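Glutaredoxin-like protein NrdH (Escherichia coli, PDB 1H75) probably carries electrons, as a glutaredoxin-family redox protein with a dithiol-disulfide centre, to the ribonucleotide reductase system NrdEF. Local coordinates at residues M1-Y6 against R24-E29; Y6-C11 against I31-V36; V12-T17 against Q50-I55. All blocks are in the same frame, centred on the assembly; numbering follows the deposited sequence. Where two conformers were deposited one is given.

Contact 1 of 3, residues M1-Y6 against R24-E29; sequences MRITIY and RGFDFE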
loop_
_atom_site.group_PDB
_atom_site.type_symbol
_atom_site.label_atom_id
_atom_site.label_comp_id
_atom_site.label_asym_id
_atom_site.label_seq_id
_atom_site.Cartn_x
_atom_site.Cartn_y
_atom_site.Cartn_z
ATOM N N MET A 1 14.043 3.485 -2.920
ATOM C CA MET A 1 12.766 3.030 -3.545
ATOM C C MET A 1 11.575 3.516 -2.731
ATOM O O MET A 1 11.470 3.225 -1.544
ATOM C CB MET A 1 12.712 1.506 -3.611
ATOM C CG MET A 1 11.363 0.990 -4.082
ATOM S SD MET A 1 11.159 -0.752 -3.753
ATOM C CE MET A 1 11.032 -0.743 -1.947
ATOM N N ARG A 2 10.678 4.240 -3.386
ATOM C CA ARG A 2 9.494 4.780 -2.736
ATOM C C ARG A 2 8.395 3.724 -2.588
ATOM O O ARG A 2 8.096 3.005 -3.536
ATOM C CB ARG A 2 8.954 5.948 -3.563
ATOM C CG ARG A 2 7.696 6.585 -3.006
ATOM C CD ARG A 2 6.928 7.328 -4.101
ATOM N NE ARG A 2 7.724 8.364 -4.753
ATOM C CZ ARG A 2 8.207 9.436 -4.133
ATOM N NH1 ARG A 2 7.977 9.612 -2.834
ATOM N NH2 ARG A 2 8.904 10.341 -4.809
ATOM N N ILE A 3 7.817 3.635 -1.393
ATOM C CA ILE A 3 6.716 2.706 -1.113
ATOM C C ILE A 3 5.524 3.589 -0.752
ATOM O O ILE A 3 5.612 4.412 0.164
ATOM C CB ILE A 3 7.014 1.798 0.102
ATOM C CG1 ILE A 3 8.261 0.961 -0.174
ATOM C CG2 ILE A 3 5.813 0.899 0.401
ATOM C CD1 ILE A 3 8.749 0.191 1.041
ATOM N N THR A 4 4.435 3.470 -1.500
ATOM C CA THR A 4 3.246 4.256 -1.198
ATOM C C THR A 4 2.113 3.303 -0.854
ATOM O O THR A 4 1.895 2.316 -1.565
ATOM C CB THR A 4 2.806 5.098 -2.406
ATOM O OG1 THR A 4 3.878 5.955 -2.805
ATOM C CG2 THR A 4 1.580 5.924 -2.064
ATOM N N ILE A 5 1.411 3.585 0.240
ATOM C CA ILE A 5 0.281 2.744 0.629
ATOM C C ILE A 5 -0.967 3.596 0.454
ATOM O O ILE A 5 -1.086 4.636 1.108
ATOM C CB ILE A 5 0.334 2.302 2.127
ATOM C CG1 ILE A 5 1.642 1.559 2.427
ATOM C CG2 ILE A 5 -0.880 1.430 2.450
ATOM C CD1 ILE A 5 1.803 1.117 3.904
ATOM N N TYR A 6 -1.868 3.176 -0.436
ATOM C CA TYR A 6 -3.136 3.897 -0.645
ATOM C C TYR A 6 -4.073 3.275 0.370
ATOM O O TYR A 6 -4.329 2.060 0.353
ATOM C CB TYR A 6 -3.630 3.721 -2.083
ATOM C CG TYR A 6 -2.707 4.455 -3.050
ATOM C CD1 TYR A 6 -1.617 3.809 -3.642
ATOM C CD2 TYR A 6 -2.885 5.823 -3.304
ATOM C CE1 TYR A 6 -0.723 4.511 -4.467
ATOM C CE2 TYR A 6 -2.005 6.525 -4.118
ATOM C CZ TYR A 6 -0.928 5.865 -4.695
ATOM O OH TYR A 6 -0.061 6.585 -5.480
ATOM N N ARG A 24 9.140 -4.054 9.948
ATOM C CA ARG A 24 10.340 -4.366 9.155
ATOM C C ARG A 24 11.246 -3.174 8.901
ATOM O O ARG A 24 12.205 -3.255 8.117
ATOM C CB ARG A 24 9.919 -4.979 7.824
ATOM C CG ARG A 24 9.164 -6.299 7.968
ATOM C CD ARG A 24 8.419 -6.615 6.677
ATOM N NE ARG A 24 7.873 -7.973 6.653
ATOM C CZ ARG A 24 6.848 -8.386 7.388
ATOM N NH1 ARG A 24 6.239 -7.550 8.220
ATOM N NH2 ARG A 24 6.430 -9.646 7.283
ATOM N N GLY A 25 10.932 -2.059 9.549
ATOM C CA GLY A 25 11.731 -0.857 9.393
ATOM C C GLY A 25 11.690 -0.217 8.013
ATOM O O GLY A 25 12.667 0.404 7.583
ATOM N N PHE A 26 10.566 -0.355 7.310
ATOM C CA PHE A 26 10.430 0.249 5.983
ATOM C C PHE A 26 9.922 1.695 6.047
ATOM O O PHE A 26 9.142 2.053 6.922
ATOM C CB PHE A 26 9.424 -0.521 5.105
ATOM C CG PHE A 26 9.789 -1.958 4.829
ATOM C CD1 PHE A 26 8.834 -2.824 4.306
ATOM C CD2 PHE A 26 11.067 -2.441 5.070
ATOM C CE1 PHE A 26 9.144 -4.146 4.026
ATOM C CE2 PHE A 26 11.388 -3.774 4.792
ATOM C CZ PHE A 26 10.433 -4.624 4.273
ATOM N N ASP A 27 10.374 2.529 5.120
ATOM C CA ASP A 27 9.876 3.897 5.075
ATOM C C ASP A 27 8.825 3.895 3.986
ATOM O O ASP A 27 9.031 3.306 2.935
ATOM C CB ASP A 27 10.980 4.888 4.717
ATOM C CG ASP A 27 11.991 5.038 5.826
ATOM O OD1 ASP A 27 11.582 5.274 6.982
ATOM O OD2 ASP A 27 13.196 4.913 5.543
ATOM N N PHE A 28 7.692 4.541 4.245
ATOM C CA PHE A 28 6.627 4.600 3.249
ATOM C C PHE A 28 5.792 5.845 3.442
ATOM O O PHE A 28 5.851 6.492 4.490
ATOM C CB PHE A 28 5.722 3.365 3.352
ATOM C CG PHE A 28 5.153 3.152 4.719
ATOM C CD1 PHE A 28 3.959 3.757 5.093
ATOM C CD2 PHE A 28 5.840 2.393 5.657
ATOM C CE1 PHE A 28 3.460 3.608 6.383
ATOM C CE2 PHE A 28 5.353 2.238 6.955
ATOM C CZ PHE A 28 4.164 2.845 7.321
ATOM N N GLU A 29 5.028 6.183 2.411
ATOM C CA GLU A 29 4.133 7.322 2.454
ATOM C C GLU A 29 2.728 6.755 2.364
ATOM O O GLU A 29 2.512 5.673 1.804
ATOM C CB GLU A 29 4.397 8.285 1.287
ATOM C CG GLU A 29 4.345 7.664 -0.103
ATOM C CD GLU A 29 4.506 8.699 -1.213
ATOM O OE1 GLU A 29 4.955 9.828 -0.916
ATOM O OE2 GLU A 29 4.199 8.380 -2.385
HETATM O O HOH W 1 9.557 4.773 0.689
#
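T4 and E29 face each other as a parallel bridge pair, their side chains on the same side of the sheet. Hydroxyl OG1 of T4 donates to OE2 of E29 at 2.5 Å, so short that the exact length is doubtful. The glutamate gets there with CG set between the backbone N and the carbonyl carbon (chi1 55°) and an extended chain beyond, toward T4 and R2. Its other oxygen, OE1, makes a long salt bridge to NH1 of R2 at 3.6 Å, with guanidinium and carboxylate planes 24° apart.

Two backbone bonds fix the register: N of E29 to O of I3 at 2.9 Å, and N of I5 to O of E29 at 2.8 Å. On the other side of the strand, CD1 of I5 lies over one face of the F28 ring, 4.0 Å from its centroid, a CH-pi contact. CB of I3 packs on CB of F28, and a water receives the N-H of I3 while donating to O of D27.

The contact joins strand 3-7 to the chain leaving helix 12-23, which G25 ends as C-prime residue of a Schellman motif. That helix packs, through M21, against I3, I5 and F28, while I55 of strand 53-56 pairs with T4.

Contact 2 of 3, residues Y6-C11 against I31-V36; sequences YTRNDC and INVDRV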
loop_
_atom_site.group_PDB
_atom_site.type_symbol
_atom_site.label_atom_id
_atom_site.label_comp_id
_atom_site.label_asym_id
_atom_site.label_seq_id
_atom_site.Cartn_x
_atom_site.Cartn_y
_atom_site.Cartn_z
ATOM N N TYR A 6 -1.868 3.176 -0.436
ATOM C CA TYR A 6 -3.136 3.897 -0.645
ATOM C C TYR A 6 -4.073 3.275 0.370
ATOM O O TYR A 6 -4.329 2.060 0.353
ATOM C CB TYR A 6 -3.630 3.721 -2.083
ATOM C CG TYR A 6 -2.707 4.455 -3.050
ATOM C CD1 TYR A 6 -1.617 3.809 -3.642
ATOM C CD2 TYR A 6 -2.885 5.823 -3.304
ATOM C CE1 TYR A 6 -0.723 4.511 -4.467
ATOM C CE2 TYR A 6 -2.005 6.525 -4.118
ATOM C CZ TYR A 6 -0.928 5.865 -4.695
ATOM O OH TYR A 6 -0.061 6.585 -5.480
ATOM N N THR A 7 -4.641 4.124 1.224
ATOM C CA THR A 7 -5.416 3.621 2.338
ATOM C C THR A 7 -6.770 4.279 2.628
ATOM O O THR A 7 -7.167 5.231 1.965
ATOM C CB THR A 7 -4.504 3.743 3.587
ATOM O OG1 THR A 7 -5.067 3.037 4.691
ATOM C CG2 THR A 7 -4.308 5.233 3.950
ATOM N N ARG A 8 -7.449 3.752 3.642
ATOM C CA ARG A 8 -8.758 4.237 4.086
ATOM C C ARG A 8 -8.861 4.006 5.599
ATOM O O ARG A 8 -8.290 3.048 6.114
ATOM C CB ARG A 8 -9.866 3.462 3.347
ATOM C CG ARG A 8 -11.227 3.478 4.009
ATOM C CD ARG A 8 -12.271 2.912 3.081
ATOM N NE ARG A 8 -12.452 3.726 1.882
ATOM C CZ ARG A 8 -13.014 3.275 0.763
ATOM N NH1 ARG A 8 -13.443 2.019 0.692
ATOM N NH2 ARG A 8 -13.157 4.076 -0.280
ATOM N N ASN A 9 -9.570 4.879 6.316
ATOM C CA ASN A 9 -9.719 4.697 7.761
ATOM C C ASN A 9 -10.693 3.544 7.984
ATOM O O ASN A 9 -11.487 3.225 7.109
ATOM C CB ASN A 9 -10.252 5.980 8.424
ATOM C CG ASN A 9 -9.257 7.141 8.347
ATOM O OD1 ASN A 9 -8.168 7.075 8.915
ATOM N ND2 ASN A 9 -9.631 8.205 7.639
ATOM N N ASP A 10 -10.608 2.893 9.138
ATOM C CA ASP A 10 -11.503 1.780 9.445
ATOM C C ASP A 10 -11.274 0.593 8.506
ATOM O O ASP A 10 -12.151 -0.259 8.329
ATOM C CB ASP A 10 -12.966 2.236 9.346
ATOM C CG ASP A 10 -13.940 1.154 9.755
ATOM O OD1 ASP A 10 -13.995 0.833 10.964
ATOM O OD2 ASP A 10 -14.646 0.618 8.872
ATOM N N CYS A 11 -10.086 0.544 7.908
ATOM C CA CYS A 11 -9.726 -0.531 6.987
ATOM C C CYS A 11 -8.699 -1.403 7.720
ATOM O O CYS A 11 -7.554 -0.990 7.935
ATOM C CB CYS A 11 -9.155 0.081 5.690
ATOM S SG CYS A 11 -8.246 -1.063 4.588
ATOM N N ILE A 31 -1.419 7.589 1.456
ATOM C CA ILE A 31 -2.329 8.492 0.768
ATOM C C ILE A 31 -3.720 7.961 0.996
ATOM O O ILE A 31 -4.056 6.862 0.546
ATOM C CB ILE A 31 -2.055 8.544 -0.725
ATOM C CG1 ILE A 31 -0.690 9.187 -0.960
ATOM C CG2 ILE A 31 -3.213 9.296 -1.446
ATOM C CD1 ILE A 31 -0.293 9.289 -2.405
ATOM N N ASN A 32 -4.535 8.743 1.697
ATOM C CA ASN A 32 -5.910 8.367 1.994
ATOM C C ASN A 32 -6.759 8.587 0.739
ATOM O O ASN A 32 -6.940 9.728 0.320
ATOM C CB ASN A 32 -6.441 9.255 3.124
ATOM C CG ASN A 32 -7.797 8.815 3.613
ATOM O OD1 ASN A 32 -7.956 8.480 4.791
ATOM N ND2 ASN A 32 -8.787 8.804 2.722
ATOM N N VAL A 33 -7.282 7.506 0.156
ATOM C CA VAL A 33 -8.062 7.593 -1.076
ATOM C C VAL A 33 -9.412 8.301 -0.953
ATOM O O VAL A 33 -10.000 8.710 -1.965
ATOM C CB VAL A 33 -8.280 6.185 -1.717
ATOM C CG1 VAL A 33 -6.920 5.556 -2.037
ATOM C CG2 VAL A 33 -9.073 5.288 -0.794
ATOM N N ASP A 34 -9.904 8.450 0.269
ATOM C CA ASP A 34 -11.171 9.155 0.473
ATOM C C ASP A 34 -10.911 10.671 0.481
ATOM O O ASP A 34 -11.757 11.454 0.027
ATOM C CB ASP A 34 -11.825 8.679 1.779
ATOM C CG ASP A 34 -12.350 7.254 1.671
ATOM O OD1 ASP A 34 -12.339 6.544 2.685
ATOM O OD2 ASP A 34 -12.776 6.845 0.573
ATOM N N ARG A 35 -9.750 11.076 0.990
ATOM C CA ARG A 35 -9.360 12.491 1.037
ATOM C C ARG A 35 -8.758 12.947 -0.292
ATOM O O ARG A 35 -8.700 14.148 -0.576
ATOM C CB ARG A 35 -8.314 12.741 2.133
ATOM C CG ARG A 35 -8.797 12.495 3.542
ATOM C CD ARG A 35 -7.724 12.822 4.559
ATOM N NE ARG A 35 -7.371 14.240 4.562
ATOM C CZ ARG A 35 -7.118 14.932 5.670
ATOM N NH1 ARG A 35 -7.186 14.328 6.846
ATOM N NH2 ARG A 35 -6.799 16.218 5.604
ATOM N N VAL A 36 -8.316 11.984 -1.104
ATOM C CA VAL A 36 -7.687 12.288 -2.396
ATOM C C VAL A 36 -8.363 11.449 -3.502
ATOM O O VAL A 36 -7.823 10.432 -3.958
ATOM C CB VAL A 36 -6.161 11.957 -2.338
ATOM C CG1 VAL A 36 -5.460 12.483 -3.581
ATOM C CG2 VAL A 36 -5.537 12.563 -1.096
HETATM O O HOH W 2 -11.235 7.073 5.104
#
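The Y6 ring meets V33 at its edge, where CG1 lies near the ring plane, while CD1 of I31 approaches obliquely, 3.7 Å from CE2 of Y6. CG2 of T4 lies over one face of the Y6 ring, offset toward the rim. Y6 and I31 lie side by side and point the same way, as expected of a parallel bridge pair on one face of the sheet. The guanidinium of R8 and the carboxylate of D34 lie nearly coplanar, 6° apart. R8 grips side-on: NE bonds OD1 of D34 at 2.9 Å, and NH2 bonds OD2 of D34, also at 2.9 Å, through the syn lone pair. The bend at chi3 (-64°) turns NE out of the line of the chain, toward OD1 of D34. A water donates to OD1 of D34 and accepts from N of N9, tying the carboxylate to the loop.

N of T7 donates to O of I31 at 2.9 Å, and N of V33 in turn donates to O of T7, also at 2.9 Å, extending the parallel ladder to the strand ends. An alanine at Y6 would probably leave the CD1 methyl of I31 without the ring it packs on and open a gap beside it.

Strands 3-7 and 29-32 are the two beta arms of a beta-alpha-beta unit whose helix, 12-23, starts after C11 at its N-cap. On the Y6 side, A39 and L43 of helix 37-45 pack on the sheet.

Contact 3 of 3, residues V12-T17 against Q50-I55; sequences VQCHAT and QLPVVI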
loop_
_atom_site.group_PDB
_atom_site.type_symbol
_atom_site.label_atom_id
_atom_site.label_comp_id
_atom_site.label_asym_id
_atom_site.label_seq_id
_atom_site.Cartn_x
_atom_site.Cartn_y
_atom_site.Cartn_z
ATOM N N VAL A 12 -9.120 -2.600 8.121
ATOM C CA VAL A 12 -8.246 -3.507 8.865
ATOM C C VAL A 12 -7.025 -3.974 8.069
ATOM O O VAL A 12 -5.909 -4.014 8.607
ATOM C CB VAL A 12 -9.017 -4.746 9.358
ATOM C CG1 VAL A 12 -8.126 -5.576 10.285
ATOM C CG2 VAL A 12 -10.300 -4.298 10.085
ATOM N N GLN A 13 -7.227 -4.319 6.800
ATOM C CA GLN A 13 -6.102 -4.770 5.977
ATOM C C GLN A 13 -5.094 -3.658 5.742
ATOM O O GLN A 13 -3.896 -3.920 5.543
ATOM C CB GLN A 13 -6.607 -5.356 4.652
ATOM C CG GLN A 13 -7.341 -6.674 4.874
ATOM C CD GLN A 13 -7.650 -7.431 3.600
ATOM O OE1 GLN A 13 -6.758 -7.729 2.801
ATOM N NE2 GLN A 13 -8.922 -7.769 3.413
ATOM N N CYS A 14 -5.569 -2.414 5.757
ATOM C CA CYS A 14 -4.693 -1.267 5.575
ATOM C C CYS A 14 -3.810 -1.120 6.813
ATOM O O CYS A 14 -2.598 -0.907 6.717
ATOM C CB CYS A 14 -5.501 0.004 5.412
ATOM S SG CYS A 14 -6.622 0.046 3.982
ATOM N N HIS A 15 -4.436 -1.204 7.984
ATOM C CA HIS A 15 -3.698 -1.085 9.240
ATOM C C HIS A 15 -2.690 -2.224 9.370
ATOM O O HIS A 15 -1.538 -2.002 9.776
ATOM C CB HIS A 15 -4.673 -1.087 10.429
ATOM C CG HIS A 15 -4.007 -0.906 11.758
ATOM N ND1 HIS A 15 -3.477 -1.958 12.477
ATOM C CD2 HIS A 15 -3.756 0.210 12.484
ATOM C CE1 HIS A 15 -2.929 -1.495 13.588
ATOM N NE2 HIS A 15 -3.083 -0.185 13.615
ATOM N N ALA A 16 -3.102 -3.439 9.002
ATOM C CA ALA A 16 -2.201 -4.590 9.079
ATOM C C ALA A 16 -0.966 -4.336 8.209
ATOM O O ALA A 16 0.170 -4.645 8.587
ATOM C CB ALA A 16 -2.912 -5.848 8.612
ATOM N N THR A 17 -1.195 -3.769 7.034
ATOM C CA THR A 17 -0.096 -3.485 6.113
ATOM C C THR A 17 0.888 -2.454 6.668
ATOM O O THR A 17 2.108 -2.638 6.576
ATOM C CB THR A 17 -0.668 -3.008 4.757
ATOM O OG1 THR A 17 -1.431 -4.079 4.179
ATOM C CG2 THR A 17 0.464 -2.590 3.805
ATOM N N GLN A 50 -9.918 -3.419 -4.099
ATOM C CA GLN A 50 -9.892 -3.503 -2.645
ATOM C C GLN A 50 -8.725 -2.696 -2.117
ATOM O O GLN A 50 -7.792 -2.380 -2.860
ATOM C CB GLN A 50 -9.750 -4.954 -2.190
ATOM C CG GLN A 50 -8.437 -5.578 -2.585
ATOM C CD GLN A 50 -8.210 -6.957 -1.961
ATOM O OE1 GLN A 50 -7.221 -7.622 -2.263
ATOM N NE2 GLN A 50 -9.122 -7.385 -1.086
ATOM N N LEU A 51 -8.786 -2.356 -0.836
ATOM C CA LEU A 51 -7.713 -1.608 -0.201
ATOM C C LEU A 51 -7.032 -2.463 0.849
ATOM O O LEU A 51 -7.590 -3.452 1.334
ATOM C CB LEU A 51 -8.252 -0.345 0.463
ATOM C CG LEU A 51 -8.846 0.692 -0.485
ATOM C CD1 LEU A 51 -9.631 1.730 0.298
ATOM C CD2 LEU A 51 -7.720 1.347 -1.255
ATOM N N PRO A 52 -5.788 -2.117 1.181
ATOM C CA PRO A 52 -5.015 -1.011 0.623
ATOM C C PRO A 52 -4.445 -1.386 -0.745
ATOM O O PRO A 52 -4.554 -2.524 -1.186
ATOM C CB PRO A 52 -3.873 -0.871 1.624
ATOM C CG PRO A 52 -3.609 -2.338 1.968
ATOM C CD PRO A 52 -5.007 -2.857 2.194
ATOM N N VAL A 53 -3.851 -0.408 -1.407
ATOM C CA VAL A 53 -3.127 -0.688 -2.628
ATOM C C VAL A 53 -1.705 -0.238 -2.314
ATOM O O VAL A 53 -1.482 0.877 -1.823
ATOM C CB VAL A 53 -3.661 0.067 -3.860
ATOM C CG1 VAL A 53 -2.678 -0.100 -5.027
ATOM C CG2 VAL A 53 -5.005 -0.515 -4.269
ATOM N N VAL A 54 -0.738 -1.112 -2.558
ATOM C CA VAL A 54 0.651 -0.765 -2.322
ATOM C C VAL A 54 1.361 -0.685 -3.648
ATOM O O VAL A 54 1.240 -1.599 -4.480
ATOM C CB VAL A 54 1.393 -1.823 -1.461
ATOM C CG1 VAL A 54 2.870 -1.458 -1.364
ATOM C CG2 VAL A 54 0.766 -1.924 -0.088
ATOM N N ILE A 55 2.064 0.418 -3.871
ATOM C CA ILE A 55 2.831 0.600 -5.106
ATOM C C ILE A 55 4.271 0.835 -4.672
ATOM O O ILE A 55 4.557 1.736 -3.873
ATOM C CB ILE A 55 2.356 1.841 -5.939
ATOM C CG1 ILE A 55 0.892 1.706 -6.342
ATOM C CG2 ILE A 55 3.249 2.013 -7.171
ATOM C CD1 ILE A 55 0.533 0.433 -7.081
#
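In C14, SG stands anti to the carbonyl carbon (chi1 -61°), and this setting brings the sulfur to P52, 3.7 Å from its CB. T17 has the same kind of first torsion, -64°, which places OG1 beside its own backbone N and within 3.6 Å of CG of P52. The proline ring thus meets the helix at three atoms: CB against the sulfur of C14, CG against the hydroxyl of T17, and CD against the backbone, 3.6 Å from N of C14. SG of C14 also touches CB of L51, at 3.9 Å.

No hydrogen bond crosses between the two segments. The polar end of T17 is instead satisfied within the helix, OG1 donating to O of Q13 at 2.8 Å with the donor tilted 19° from the carbonyl plane. That oxygen also accepts the backbone N-H of T17, so two bonds from one residue hold it. The methyl CG2 of T17 reaches tip to tip toward CG2 of V54, 4.0 Å away. CB of Q13 lies near the proline CD, while OE1 of Q13 accepts a hydrogen bond from N of F64.

P52 follows a cis peptide bond, and a cis-proline set against the active-site cysteines is a hallmark of the thioredoxin fold. Here it abuts C14, which is joined to C11 in the redox-active disulfide at the start of helix 12-23. The contact seats the first turns of this helix on the approach to strand 53-56. Strand 3-7 lies close by, with T7 touching C14 and I5 touching both T17 and P52, and V54 pairs with W61 of strand 59-62.

Strand 3-7 ties the three sites together: contacts 1 and 2 are successive stretches of its pairing with strand 29-32, share Y6, and have centres about 15 Å apart. They meet where O of I5 probably accepts a hydrogen bond from N of I31 at 3.0 Å. Contact 3 borders the same strand from its other neighbour, 53-56, with a probable bond from N of Y6 to O of V53 at 2.7 Å. The redox-active disulfide spans contacts 2 and 3, whose centres are about 9 Å apart: C11 belongs to one, C14 to the other. Contact 1, with its centre about 12 Å from that of contact 3, holds neither cysteine.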